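Local coordinates for histone deacetylase complex subunit SAP18 (Mus musculus, PDB 4A6Q), which enhances SIN3-HDAC1-mediated transcriptional repression and serves as an auxiliary component of the exon junction complex deposited on spliced mRNAs, at residues P16-I20 with T121-Q125; H40-F46 with Y132-A136; L69-K74 with H86-A90. All blocks are in the same frame, centred on the assembly; numbering follows the deposited sequence.

Interaction 1 of 3, residues P16-I20 with T121-Q125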
ATOM      1  N   PRO A  16       2.383   1.655  20.353  1.00 24.27           N
ATOM      2  CA  PRO A  16       1.896   0.664  19.379  1.00 24.47           C
ATOM      3  C   PRO A  16       0.739   1.225  18.538  1.00 22.28           C
ATOM      4  O   PRO A  16      -0.028   2.065  19.031  1.00 22.48           O
ATOM      5  CB  PRO A  16       1.384  -0.478  20.269  1.00 27.52           C
ATOM      6  CG  PRO A  16       2.179  -0.364  21.535  1.00 32.17           C
ATOM      7  CD  PRO A  16       2.452   1.114  21.726  1.00 28.50           C
ATOM      8  N   GLU A  17       0.615   0.787  17.286  1.00 22.05           N
ATOM      9  CA  GLU A  17      -0.497   1.270  16.477  1.00 21.71           C
ATOM     10  C   GLU A  17      -1.825   0.771  17.060  1.00 18.23           C
ATOM     11  O   GLU A  17      -1.888  -0.265  17.742  1.00 20.67           O
ATOM     12  CB  GLU A  17      -0.352   0.895  14.985  1.00 26.16           C
ATOM     13  CG  GLU A  17      -0.550  -0.553  14.681  1.00 25.20           C
ATOM     14  CD  GLU A  17      -0.524  -0.896  13.160  1.00 22.47           C
ATOM     15  OE1 GLU A  17      -1.393  -0.422  12.393  1.00 17.94           O
ATOM     16  OE2 GLU A  17       0.339  -1.708  12.754  1.00 26.15           O
ATOM     17  N   LYS A  18      -2.878   1.533  16.792  1.00 19.29           N
ATOM     18  CA  LYS A  18      -4.186   1.285  17.369  1.00 18.96           C
ATOM     19  C   LYS A  18      -5.197   1.149  16.253  1.00 16.47           C
ATOM     20  O   LYS A  18      -5.029   1.710  15.171  1.00 18.19           O
ATOM     21  CB  LYS A  18      -4.567   2.479  18.260  1.00 25.06           C
ATOM     22  CG  LYS A  18      -3.577   2.740  19.401  1.00 31.71           C
ATOM     23  CD  LYS A  18      -3.920   4.011  20.161  1.00 39.84           C
ATOM     24  CE  LYS A  18      -2.789   4.425  21.110  1.00 45.27           C
ATOM     25  NZ  LYS A  18      -2.473   3.395  22.142  1.00 46.52           N
ATOM     26  N   PRO A  19      -6.267   0.382  16.495  1.00 17.89           N
ATOM     27  CA  PRO A  19      -7.307   0.317  15.472  1.00 14.36           C
ATOM     28  C   PRO A  19      -8.036   1.639  15.332  1.00 14.97           C
ATOM     29  O   PRO A  19      -8.079   2.405  16.275  1.00 19.84           O
ATOM     30  CB  PRO A  19      -8.286  -0.724  16.023  1.00 17.82           C
ATOM     31  CG  PRO A  19      -7.505  -1.484  17.054  1.00 26.91           C
ATOM     32  CD  PRO A  19      -6.540  -0.508  17.632  1.00 23.71           C
ATOM     33  N   ILE A  20      -8.607   1.866  14.160  1.00 13.38           N
ATOM     34  CA  ILE A  20      -9.459   3.038  13.888  1.00 12.90           C
ATOM     35  C   ILE A  20     -10.898   2.737  14.282  1.00 15.41           C
ATOM     36  O   ILE A  20     -11.386   1.628  14.077  1.00 16.36           O
ATOM     37  CB  ILE A  20      -9.434   3.336  12.367  1.00 12.66           C
ATOM     38  CG1 ILE A  20      -8.001   3.673  11.883  1.00 12.58           C
ATOM     39  CG2 ILE A  20     -10.423   4.460  11.983  1.00 12.18           C
ATOM     40  CD1 ILE A  20      -7.484   5.007  12.346  1.00 17.84           C
ATOM     41  N   THR A 121      -0.714  -2.726   7.913  1.00 11.98           N
ATOM     42  CA  THR A 121      -1.698  -1.692   7.643  1.00 11.63           C
ATOM     43  C   THR A 121      -1.129  -0.513   6.902  1.00  9.68           C
ATOM     44  O   THR A 121       0.088  -0.248   6.905  1.00 12.05           O
ATOM     45  CB  THR A 121      -2.246  -1.108   8.959  1.00 10.79           C
ATOM     46  OG1 THR A 121      -1.175  -0.546   9.693  1.00 14.42           O
ATOM     47  CG2 THR A 121      -2.937  -2.182   9.799  1.00 12.83           C
ATOM     48  N   LEU A 122      -2.022   0.222   6.244  1.00 10.16           N
ATOM     49  CA  LEU A 122      -1.606   1.480   5.630  1.00 11.06           C
ATOM     50  C   LEU A 122      -0.905   2.407   6.625  1.00 12.18           C
ATOM     51  O   LEU A 122       0.171   2.970   6.325  1.00 13.18           O
ATOM     52  CB  LEU A 122      -2.802   2.189   4.993  1.00 12.13           C
ATOM     53  CG  LEU A 122      -3.509   1.451   3.850  1.00 13.94           C
ATOM     54  CD1 LEU A 122      -4.769   2.223   3.484  1.00 15.17           C
ATOM     55  CD2 LEU A 122      -2.650   1.266   2.610  1.00 15.38           C
ATOM     56  N   GLN A 123      -1.469   2.566   7.808  1.00 11.86           N
ATOM     57  CA  GLN A 123      -0.855   3.484   8.776  1.00 11.71           C
ATOM     58  C   GLN A 123       0.550   3.064   9.240  1.00 13.74           C
ATOM     59  O   GLN A 123       1.417   3.927   9.470  1.00 14.65           O
ATOM     60  CB  GLN A 123      -1.795   3.756   9.952  1.00 11.69           C
ATOM     61  CG  GLN A 123      -2.066   2.514  10.792  1.00 14.08           C
ATOM     62  CD  GLN A 123      -3.135   2.696  11.825  1.00 17.61           C
ATOM     63  OE1 GLN A 123      -3.758   3.768  11.915  1.00 17.50           O
ATOM     64  NE2 GLN A 123      -3.377   1.644  12.609  1.00 15.66           N
ATOM     65  N   SER A 124       0.787   1.757   9.324  1.00 12.90           N
ATOM     66  CA  SER A 124       2.096   1.266   9.744  1.00 12.58           C
ATOM     67  C   SER A 124       3.172   1.671   8.741  1.00 15.03           C
ATOM     68  O   SER A 124       4.355   1.763   9.083  1.00 16.22           O
ATOM     69  CB  SER A 124       2.109  -0.254   9.951  1.00 12.66           C
ATOM     70  OG  SER A 124       2.018  -0.974   8.732  1.00 13.75           O
ATOM     71  N   GLN A 125       2.745   1.902   7.496  1.00 14.16           N
ATOM     72  CA  GLN A 125       3.716   2.214   6.436  1.00 11.93           C
ATOM     73  C   GLN A 125       3.742   3.710   6.111  1.00 15.07           C
ATOM     74  O   GLN A 125       4.300   4.114   5.095  1.00 20.09           O
ATOM     75  CB  GLN A 125       3.406   1.393   5.185  1.00 12.47           C
ATOM     76  CG  GLN A 125       3.330  -0.084   5.448  1.00 12.44           C
ATOM     77  CD  GLN A 125       4.624  -0.610   5.995  1.00 16.15           C
ATOM     78  OE1 GLN A 125       5.673  -0.486   5.331  1.00 16.91           O
ATOM     79  NE2 GLN A 125       4.593  -1.181   7.212  1.00 17.54           N
TER
HETATM   80  O   HOH W   1       0.574  -3.348  10.828  1.00 19.26           O
HETATM   81  O   HOH W   2      -4.549   4.416  14.625  1.00 23.75           O
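Glu17 meets Thr121 and Gln123 in a polar surface contact that fastens the N-terminal arm, ahead of strand 28-35, to the loop between strands 101-110 and 132-138. One carboxylate oxygen does most of the work. Glu17 OE1 takes the hydroxyl hydrogen of Thr121 OG1 at 2.7 Å on its syn lone pair, and on its anti lone pair it takes an N-H of Gln123 NE2 at 2.9 Å. Two donors on two lone pairs hold that oxygen in place; the carboxylate and amide planes are turned 56° apart. The other oxygen, OE2, accepts a hydrogen bond from a water that in turn accepts from the backbone N of Thr121, so both carboxylate oxygens are tied to the loop.

The Gln123 amide spans a wider stretch of the arm. Its NE2 also donates to the carbonyl oxygen Lys18 O at 3.0 Å, with an N-H...O angle of 161°, and both acceptors lie near the amide plane. A second water donates to Lys18 O and to Gln123 OE1, bridging the carbonyl and the amide oxygen. Gln123 CG stands between its own backbone N and carbonyl carbon (chi1 65°), and from there the extended chain carries the amide out to the arm. Thr121 has a double role: while its hydroxyl donates to Glu17, OG1 accepts from Ser124 N at 3.0 Å, an ST motif that opens the short 3-10 turn. Beyond the pair, Ile20 N bonds to Asp63, and Gln123 shares a backbone bond with Met62.

With its carboxylate served by neutral donors and waters, Glu17 probably keeps its negative charge, and the arm is held here by directional hydrogen bonds, with little nonpolar packing.

Interaction 2 of 3, residues H40-F46 with Y132-A136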
ATOM      1  N   HIS A  40       6.069  -3.480 -10.724  1.00 14.44           N
ATOM      2  CA  HIS A  40       5.298  -2.275 -10.459  1.00 13.16           C
ATOM      3  C   HIS A  40       5.256  -1.356 -11.666  1.00 13.61           C
ATOM      4  O   HIS A  40       6.115  -1.409 -12.555  1.00 14.66           O
ATOM      5  CB  HIS A  40       5.818  -1.551  -9.213  1.00 12.74           C
ATOM      6  CG  HIS A  40       5.459  -2.264  -7.959  1.00 13.79           C
ATOM      7  ND1 HIS A  40       4.164  -2.311  -7.494  1.00 15.64           N
ATOM      8  CD2 HIS A  40       6.184  -3.050  -7.121  1.00 15.32           C
ATOM      9  CE1 HIS A  40       4.109  -3.051  -6.409  1.00 14.84           C
ATOM     10  NE2 HIS A  40       5.315  -3.538  -6.175  1.00 16.55           N
ATOM     11  N   HIS A  41       4.251  -0.502 -11.706  1.00 11.84           N
ATOM     12  CA  HIS A  41       4.261   0.593 -12.636  1.00 11.85           C
ATOM     13  C   HIS A  41       5.555   1.399 -12.459  1.00 15.40           C
ATOM     14  O   HIS A  41       6.068   1.547 -11.345  1.00 15.05           O
ATOM     15  CB  HIS A  41       3.062   1.537 -12.415  1.00 14.69           C
ATOM     16  CG  HIS A  41       1.754   1.003 -12.920  1.00 11.54           C
ATOM     17  ND1 HIS A  41       0.770   0.529 -12.084  1.00 12.96           N
ATOM     18  CD2 HIS A  41       1.253   0.925 -14.179  1.00 15.10           C
ATOM     19  CE1 HIS A  41      -0.276   0.155 -12.809  1.00 14.48           C
ATOM     20  NE2 HIS A  41       0.003   0.359 -14.079  1.00 13.52           N
ATOM     21  N   ARG A  42       6.066   1.903 -13.567  1.00 16.85           N
ATOM     22  CA  ARG A  42       7.227   2.778 -13.525  1.00 17.96           C
ATOM     23  C   ARG A  42       6.803   4.187 -13.120  1.00 17.03           C
ATOM     24  O   ARG A  42       5.658   4.579 -13.338  1.00 16.26           O
ATOM     25  CB  ARG A  42       7.891   2.803 -14.890  1.00 23.40           C
ATOM     26  CG  ARG A  42       8.462   1.451 -15.263  1.00 22.32           C
ATOM     27  CD  ARG A  42       9.184   1.524 -16.591  1.00 29.78           C
ATOM     28  NE  ARG A  42       8.367   2.324 -17.485  1.00 31.27           N
ATOM     29  CZ  ARG A  42       7.257   1.892 -18.069  1.00 30.08           C
ATOM     30  NH1 ARG A  42       6.860   0.634 -17.915  1.00 33.91           N
ATOM     31  NH2 ARG A  42       6.567   2.708 -18.830  1.00 27.21           N
HETATM   32  N   MSE A  43       7.728   4.958 -12.551  1.00 15.17           N
HETATM   33  CA  MSE A  43       7.366   6.316 -12.098  1.00 16.43           C
HETATM   34  C   MSE A  43       7.066   7.263 -13.255  1.00 17.53           C
HETATM   35  O   MSE A  43       6.319   8.237 -13.082  1.00 19.15           O
HETATM   36  CB  MSE A  43       8.422   6.873 -11.144  1.00 17.28           C
HETATM   37  CG  MSE A  43       8.554   6.080  -9.858  1.00 14.11           C
HETATM   38 SE   MSE A  43       6.859   6.127  -8.971  1.00 30.81          SE
HETATM   39  CE  MSE A  43       6.169   4.414  -9.543  1.00 12.94           C
ATOM     40  N   ASP A  44       7.589   6.959 -14.449  1.00 18.21           N
ATOM     41  CA  ASP A  44       7.206   7.731 -15.627  1.00 22.45           C
ATOM     42  C   ASP A  44       5.715   7.607 -15.956  1.00 24.36           C
ATOM     43  O   ASP A  44       5.156   8.447 -16.654  1.00 29.12           O
ATOM     44  CB  ASP A  44       8.104   7.412 -16.847  1.00 23.67           C
ATOM     45  CG  ASP A  44       8.216   5.918 -17.128  1.00 36.27           C
ATOM     46  OD1 ASP A  44       9.045   5.253 -16.469  1.00 40.58           O
ATOM     47  OD2 ASP A  44       7.502   5.411 -18.019  1.00 41.43           O
ATOM     48  N   GLU A  45       5.058   6.574 -15.436  1.00 21.06           N
ATOM     49  CA  GLU A  45       3.632   6.399 -15.671  1.00 20.89           C
ATOM     50  C   GLU A  45       2.807   7.271 -14.713  1.00 22.13           C
ATOM     51  O   GLU A  45       1.591   7.331 -14.835  1.00 24.04           O
ATOM     52  CB  GLU A  45       3.212   4.918 -15.545  1.00 19.92           C
ATOM     53  CG  GLU A  45       3.858   3.957 -16.573  1.00 19.83           C
ATOM     54  CD  GLU A  45       3.372   2.517 -16.464  1.00 23.47           C
ATOM     55  OE1 GLU A  45       2.270   2.228 -16.978  1.00 32.90           O
ATOM     56  OE2 GLU A  45       4.081   1.678 -15.857  1.00 22.24           O
ATOM     57  N   PHE A  46       3.474   7.919 -13.758  1.00 19.75           N
ATOM     58  CA  PHE A  46       2.810   8.838 -12.820  1.00 18.46           C
ATOM     59  C   PHE A  46       3.261  10.298 -13.001  1.00 25.58           C
ATOM     60  O   PHE A  46       2.949  11.176 -12.179  1.00 26.08           O
ATOM     61  CB  PHE A  46       3.030   8.374 -11.362  1.00 13.75           C
ATOM     62  CG  PHE A  46       2.276   7.133 -11.009  1.00 15.09           C
ATOM     63  CD1 PHE A  46       0.975   7.214 -10.533  1.00 16.49           C
ATOM     64  CD2 PHE A  46       2.852   5.867 -11.145  1.00 17.53           C
ATOM     65  CE1 PHE A  46       0.266   6.104 -10.213  1.00 15.83           C
ATOM     66  CE2 PHE A  46       2.134   4.755 -10.829  1.00 19.73           C
ATOM     67  CZ  PHE A  46       0.845   4.860 -10.369  1.00 16.17           C
ATOM     68  N   TYR A 132      -0.807   6.960  -3.790  1.00 13.54           N
ATOM     69  CA  TYR A 132      -1.466   5.858  -4.519  1.00 12.51           C
ATOM     70  C   TYR A 132      -0.943   4.519  -4.040  1.00 11.84           C
ATOM     71  O   TYR A 132       0.175   4.431  -3.488  1.00 12.27           O
ATOM     72  CB  TYR A 132      -1.225   5.970  -6.029  1.00 12.17           C
ATOM     73  CG  TYR A 132      -1.466   7.359  -6.585  1.00 10.93           C
ATOM     74  CD1 TYR A 132      -2.692   7.962  -6.440  1.00 16.40           C
ATOM     75  CD2 TYR A 132      -0.476   8.027  -7.278  1.00 13.56           C
ATOM     76  CE1 TYR A 132      -2.936   9.241  -6.949  1.00 19.37           C
ATOM     77  CE2 TYR A 132      -0.708   9.288  -7.784  1.00 16.29           C
ATOM     78  CZ  TYR A 132      -1.943   9.879  -7.628  1.00 19.45           C
ATOM     79  OH  TYR A 132      -2.197  11.153  -8.134  1.00 25.40           O
ATOM     80  N   LEU A 133      -1.753   3.474  -4.208  1.00  9.42           N
ATOM     81  CA  LEU A 133      -1.270   2.112  -3.935  1.00  9.89           C
ATOM     82  C   LEU A 133      -1.085   1.365  -5.238  1.00 12.76           C
ATOM     83  O   LEU A 133      -1.943   1.419  -6.112  1.00 15.57           O
ATOM     84  CB  LEU A 133      -2.307   1.389  -3.081  1.00 13.54           C
ATOM     85  CG  LEU A 133      -1.850   0.132  -2.361  1.00 16.25           C
ATOM     86  CD1 LEU A 133      -0.799   0.459  -1.271  1.00 17.11           C
ATOM     87  CD2 LEU A 133      -3.101  -0.493  -1.717  1.00 14.64           C
ATOM     88  N   ASP A 134       0.060   0.691  -5.403  1.00  9.18           N
ATOM     89  CA  ASP A 134       0.317  -0.040  -6.651  1.00  8.27           C
ATOM     90  C   ASP A 134       0.470  -1.504  -6.294  1.00 10.89           C
ATOM     91  O   ASP A 134       1.231  -1.845  -5.390  1.00 12.12           O
ATOM     92  CB  ASP A 134       1.621   0.464  -7.294  1.00  8.90           C
ATOM     93  CG  ASP A 134       1.716   0.121  -8.756  1.00 12.37           C
ATOM     94  OD1 ASP A 134       0.889   0.598  -9.538  1.00 15.24           O
ATOM     95  OD2 ASP A 134       2.656  -0.592  -9.167  1.00 12.65           O
ATOM     96  N   ILE A 135      -0.244  -2.379  -6.979  1.00  9.82           N
ATOM     97  CA  ILE A 135      -0.158  -3.808  -6.668  1.00  9.91           C
ATOM     98  C   ILE A 135       0.252  -4.573  -7.912  1.00  9.88           C
ATOM     99  O   ILE A 135      -0.454  -4.563  -8.909  1.00 11.27           O
ATOM    100  CB  ILE A 135      -1.505  -4.363  -6.159  1.00  9.12           C
ATOM    101  CG1 ILE A 135      -2.062  -3.480  -5.046  1.00 10.13           C
ATOM    102  CG2 ILE A 135      -1.336  -5.831  -5.724  1.00 13.43           C
ATOM    103  CD1 ILE A 135      -3.452  -3.943  -4.594  1.00 14.24           C
ATOM    104  N   ALA A 136       1.404  -5.230  -7.854  1.00 11.20           N
ATOM    105  CA  ALA A 136       1.855  -6.056  -8.952  1.00 11.89           C
ATOM    106  C   ALA A 136       1.382  -7.482  -8.662  1.00 11.64           C
ATOM    107  O   ALA A 136       1.762  -8.068  -7.639  1.00 13.67           O
ATOM    108  CB  ALA A 136       3.381  -6.009  -9.059  1.00 11.97           C
TER
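Asp134 OD2 is gripped by two donors from one short run of loop: the ring nitrogen His40 ND1 at 2.8 Å and the backbone nitrogen His41 N at 3.0 Å. His40 ND1 uses the anti lone pair of OD2, and the oxygen lies almost in the plane of the imidazole ring, whereas the backbone N-H comes from the syn side, 25° out of the carboxylate plane. The second oxygen is met by the next histidine, His41 ND1 lying an unusually short 2.5 Å from Asp134 OD1, with a nearly straight N-H...O angle of 172°. Asp134 carries CG anti to its backbone N (chi1 -161°), which presents both oxygens to the loop. Three donors thus fix the rotation of a buried carboxylate. His40 NE2 bonds in turn to Asn88 OD1 on the adjoining strand, which would be consistent with a doubly protonated, positively charged His40.

Along the strand, Asp134 is flanked by nonpolar contacts. Ala136 CB sits over one face of the His40 ring, 4.1 Å from its centroid, in a CH-pi contact. Toward the other end, the Phe46 and Tyr132 rings lie near parallel but are slid apart and barely overlap; Phe33 meets both edge-to-face.

A loop pinned through paired His-carboxylate hydrogen bonds to a central strand here covers part of one sheet face, opposite helix 66-76, in SAP18's ubiquitin-like fold.

Interaction 3 of 3, residues L69-K74 with H86-A90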
ATOM      1  N   LEU A  69      -7.353  -5.562   1.585  1.00 11.87           N
ATOM      2  CA  LEU A  69      -7.332  -4.971   0.265  1.00 13.41           C
ATOM      3  C   LEU A  69      -7.273  -5.992  -0.853  1.00 14.01           C
ATOM      4  O   LEU A  69      -7.899  -5.809  -1.884  1.00 13.40           O
ATOM      5  CB  LEU A  69      -6.181  -3.960   0.159  1.00 13.73           C
ATOM      6  CG  LEU A  69      -6.341  -2.810   1.177  1.00 13.72           C
ATOM      7  CD1 LEU A  69      -5.082  -1.956   1.183  1.00 16.44           C
ATOM      8  CD2 LEU A  69      -7.578  -1.934   0.826  1.00 16.50           C
ATOM      9  N   THR A  70      -6.544  -7.083  -0.662  1.00 13.91           N
ATOM     10  CA  THR A  70      -6.513  -8.061  -1.747  1.00 13.79           C
ATOM     11  C   THR A  70      -7.868  -8.741  -1.933  1.00 13.23           C
ATOM     12  O   THR A  70      -8.219  -9.112  -3.039  1.00 13.27           O
ATOM     13  CB  THR A  70      -5.463  -9.155  -1.571  1.00 19.59           C
ATOM     14  OG1 THR A  70      -5.831  -9.984  -0.482  1.00 20.76           O
ATOM     15  CG2 THR A  70      -4.077  -8.570  -1.355  1.00 14.35           C
ATOM     16  N   SER A  71      -8.648  -8.865  -0.866  1.00 15.76           N
ATOM     17  CA  SER A  71      -9.999  -9.399  -0.992  0.50 16.67           C
ATOM     18  C   SER A  71     -10.840  -8.572  -1.962  1.00 17.99           C
ATOM     19  O   SER A  71     -11.589  -9.130  -2.771  1.00 18.50           O
ATOM     20  CB  SER A  71     -10.685  -9.472   0.369  0.50 17.78           C
ATOM     21  OG  SER A  71     -11.898 -10.199   0.258  0.50 19.03           O
ATOM     22  N   LEU A  72     -10.701  -7.248  -1.907  1.00 15.13           N
ATOM     23  CA  LEU A  72     -11.436  -6.387  -2.832  1.00 14.26           C
ATOM     24  C   LEU A  72     -10.927  -6.504  -4.271  1.00 16.20           C
ATOM     25  O   LEU A  72     -11.703  -6.454  -5.227  1.00 16.70           O
ATOM     26  CB  LEU A  72     -11.388  -4.930  -2.359  1.00 15.28           C
ATOM     27  CG  LEU A  72     -12.081  -4.742  -1.002  1.00 19.90           C
ATOM     28  CD1 LEU A  72     -11.765  -3.382  -0.399  1.00 22.23           C
ATOM     29  CD2 LEU A  72     -13.566  -4.905  -1.136  1.00 21.45           C
ATOM     30  N   VAL A  73      -9.609  -6.617  -4.432  1.00 14.41           N
ATOM     31  CA  VAL A  73      -9.038  -6.787  -5.755  1.00 15.60           C
ATOM     32  C   VAL A  73      -9.559  -8.087  -6.378  1.00 14.72           C
ATOM     33  O   VAL A  73      -9.905  -8.130  -7.565  1.00 15.48           O
ATOM     34  CB  VAL A  73      -7.498  -6.763  -5.676  1.00 14.81           C
ATOM     35  CG1 VAL A  73      -6.840  -7.100  -7.042  1.00 17.15           C
ATOM     36  CG2 VAL A  73      -7.027  -5.400  -5.204  1.00 15.83           C
ATOM     37  N   LYS A  74      -9.668  -9.135  -5.571  1.00 16.18           N
ATOM     38  CA  LYS A  74     -10.162 -10.419  -6.090  1.00 17.38           C
ATOM     39  C   LYS A  74     -11.611 -10.389  -6.597  1.00 18.92           C
ATOM     40  O   LYS A  74     -11.971 -11.171  -7.487  1.00 22.64           O
ATOM     41  CB  LYS A  74     -10.000 -11.503  -5.041  1.00 18.85           C
ATOM     42  CG  LYS A  74      -8.585 -11.916  -4.819  1.00 19.87           C
ATOM     43  CD  LYS A  74      -8.467 -12.592  -3.478  1.00 20.73           C
ATOM     44  CE  LYS A  74      -7.050 -12.851  -3.145  1.00 22.15           C
ATOM     45  NZ  LYS A  74      -6.957 -13.478  -1.796  1.00 22.58           N
ATOM     46  N   HIS A  86       0.326 -14.119  -6.219  1.00 12.60           N
ATOM     47  CA  HIS A  86       1.142 -13.251  -5.383  1.00 12.35           C
ATOM     48  C   HIS A  86       0.790 -11.790  -5.628  1.00 12.78           C
ATOM     49  O   HIS A  86       0.645 -11.351  -6.762  1.00 12.08           O
ATOM     50  CB  HIS A  86       2.609 -13.499  -5.748  1.00 12.62           C
ATOM     51  CG  HIS A  86       3.603 -12.822  -4.861  1.00 13.76           C
ATOM     52  ND1 HIS A  86       4.120 -11.569  -5.124  1.00 17.25           N
ATOM     53  CD2 HIS A  86       4.264 -13.273  -3.765  1.00 20.73           C
ATOM     54  CE1 HIS A  86       5.009 -11.256  -4.194  1.00 20.36           C
ATOM     55  NE2 HIS A  86       5.127 -12.280  -3.369  1.00 20.24           N
ATOM     56  N   PHE A  87       0.577 -11.072  -4.533  1.00  9.94           N
ATOM     57  CA  PHE A  87       0.276  -9.640  -4.604  1.00 11.03           C
ATOM     58  C   PHE A  87       1.375  -8.828  -3.959  1.00 12.17           C
ATOM     59  O   PHE A  87       1.592  -8.929  -2.751  1.00 13.62           O
ATOM     60  CB  PHE A  87      -1.025  -9.381  -3.845  1.00 12.41           C
ATOM     61  CG  PHE A  87      -2.218 -10.105  -4.400  1.00 11.31           C
ATOM     62  CD1 PHE A  87      -2.452 -11.451  -4.068  1.00 11.12           C
ATOM     63  CD2 PHE A  87      -3.122  -9.447  -5.233  1.00 13.81           C
ATOM     64  CE1 PHE A  87      -3.581 -12.113  -4.566  1.00 14.41           C
ATOM     65  CE2 PHE A  87      -4.239 -10.102  -5.727  1.00 16.28           C
ATOM     66  CZ  PHE A  87      -4.464 -11.447  -5.404  1.00 15.37           C
ATOM     67  N   ASN A  88       2.097  -8.033  -4.750  1.00 11.17           N
ATOM     68  CA  ASN A  88       3.192  -7.244  -4.224  1.00 10.57           C
ATOM     69  C   ASN A  88       2.774  -5.791  -4.134  1.00  9.26           C
ATOM     70  O   ASN A  88       2.452  -5.177  -5.138  1.00 11.09           O
ATOM     71  CB  ASN A  88       4.391  -7.352  -5.172  1.00 13.64           C
ATOM     72  CG  ASN A  88       5.674  -6.836  -4.561  1.00 21.83           C
ATOM     73  OD1 ASN A  88       5.870  -5.632  -4.381  1.00 22.76           O
ATOM     74  ND2 ASN A  88       6.590  -7.752  -4.294  1.00 37.43           N
ATOM     75  N   PHE A  89       2.734  -5.262  -2.916  1.00  9.42           N
ATOM     76  CA  PHE A  89       2.222  -3.889  -2.697  1.00  8.29           C
ATOM     77  C   PHE A  89       3.343  -2.857  -2.595  1.00  9.64           C
ATOM     78  O   PHE A  89       4.367  -3.098  -1.917  1.00 10.39           O
ATOM     79  CB  PHE A  89       1.471  -3.815  -1.363  1.00  9.40           C
ATOM     80  CG  PHE A  89       0.115  -4.460  -1.350  1.00 10.25           C
ATOM     81  CD1 PHE A  89      -0.020  -5.841  -1.303  1.00  9.72           C
ATOM     82  CD2 PHE A  89      -1.037  -3.662  -1.333  1.00 12.55           C
ATOM     83  CE1 PHE A  89      -1.296  -6.437  -1.237  1.00 10.70           C
ATOM     84  CE2 PHE A  89      -2.310  -4.267  -1.264  1.00 13.33           C
ATOM     85  CZ  PHE A  89      -2.421  -5.635  -1.228  1.00 12.31           C
ATOM     86  N   ALA A  90       3.099  -1.679  -3.166  1.00  9.40           N
ATOM     87  CA  ALA A  90       4.005  -0.553  -3.038  1.00  8.66           C
ATOM     88  C   ALA A  90       3.189   0.720  -2.878  1.00  9.93           C
ATOM     89  O   ALA A  90       2.090   0.799  -3.413  1.00 11.48           O
ATOM     90  CB  ALA A  90       4.887  -0.431  -4.267  1.00 10.23           C
TER
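Thr70 brings its methyl group between two phenylalanines of the strand, and this is the closest approach between the two segments. Its CG2 lies 3.4 Å from Phe89 CZ, reaching that ring at its edge and in its plane. The same methyl also sits over one face of Phe87, in a CH-pi contact 4.2 Å from the ring centroid and 25° off the normal. One small branch therefore serves a ring edge and a ring face at once. The torsion of Thr70 makes this possible: OG1 stands between the backbone N and the carbonyl carbon (chi1 68°), which puts CG2 anti to the carbonyl carbon and facing the strand, while the hydroxyl bonds back to Lys67 O within the helix.

The packing relaxes at Leu69, whose CB stands 4.1 Å from Phe89 CE2, and at Val73, whose CG1 approaches the edge of Phe87 at 4.2 Å from CE2. On the partly exposed, solvent side, the extended aliphatic chain of Lys74 passes obliquely by Phe87, with CE 3.7 Å from CZ. Replacing Phe87 by an alanine removes the ring that Thr70, Val73 and Lys74 touch, and would probably open a gap between helix and strand and leave the Lys74 chain freer to move.

Segment 69-74 meets segment 86-90 through side chains alone; the segment axes approach to 10.8 Å, their N-to-C directions 121° apart. Helix 66-76 lies across the sheet: Val73 reaches Leu56 on strand 56-60, Leu69 and Phe89 meet Leu133 on strand 132-138, and Thr70 and Phe87 touch Thr109 on strand 101-110.

In the fold
The three contacts show how chemistry follows position in a small ubiquitin-like fold. Interaction 3 is the buried one, made by carbon atoms with no hydrogen bond across it, seating the helix on the sheet. Interaction 2 is partly buried and mixed, and it reaches the same sheet, since strands 132-138 and 86-94 are neighbours; a probable hydrogen bond between Asp134 N and Ala90 O, 2.8 Å long, joins the two directly. Interaction 1 lies at the surface, about 23 Å from interaction 2 between centres and across the chain's centre from it, and joins loops through direct and water-mediated bonds. It still meets the core, where Leu122 packs against Leu69 of interaction 3.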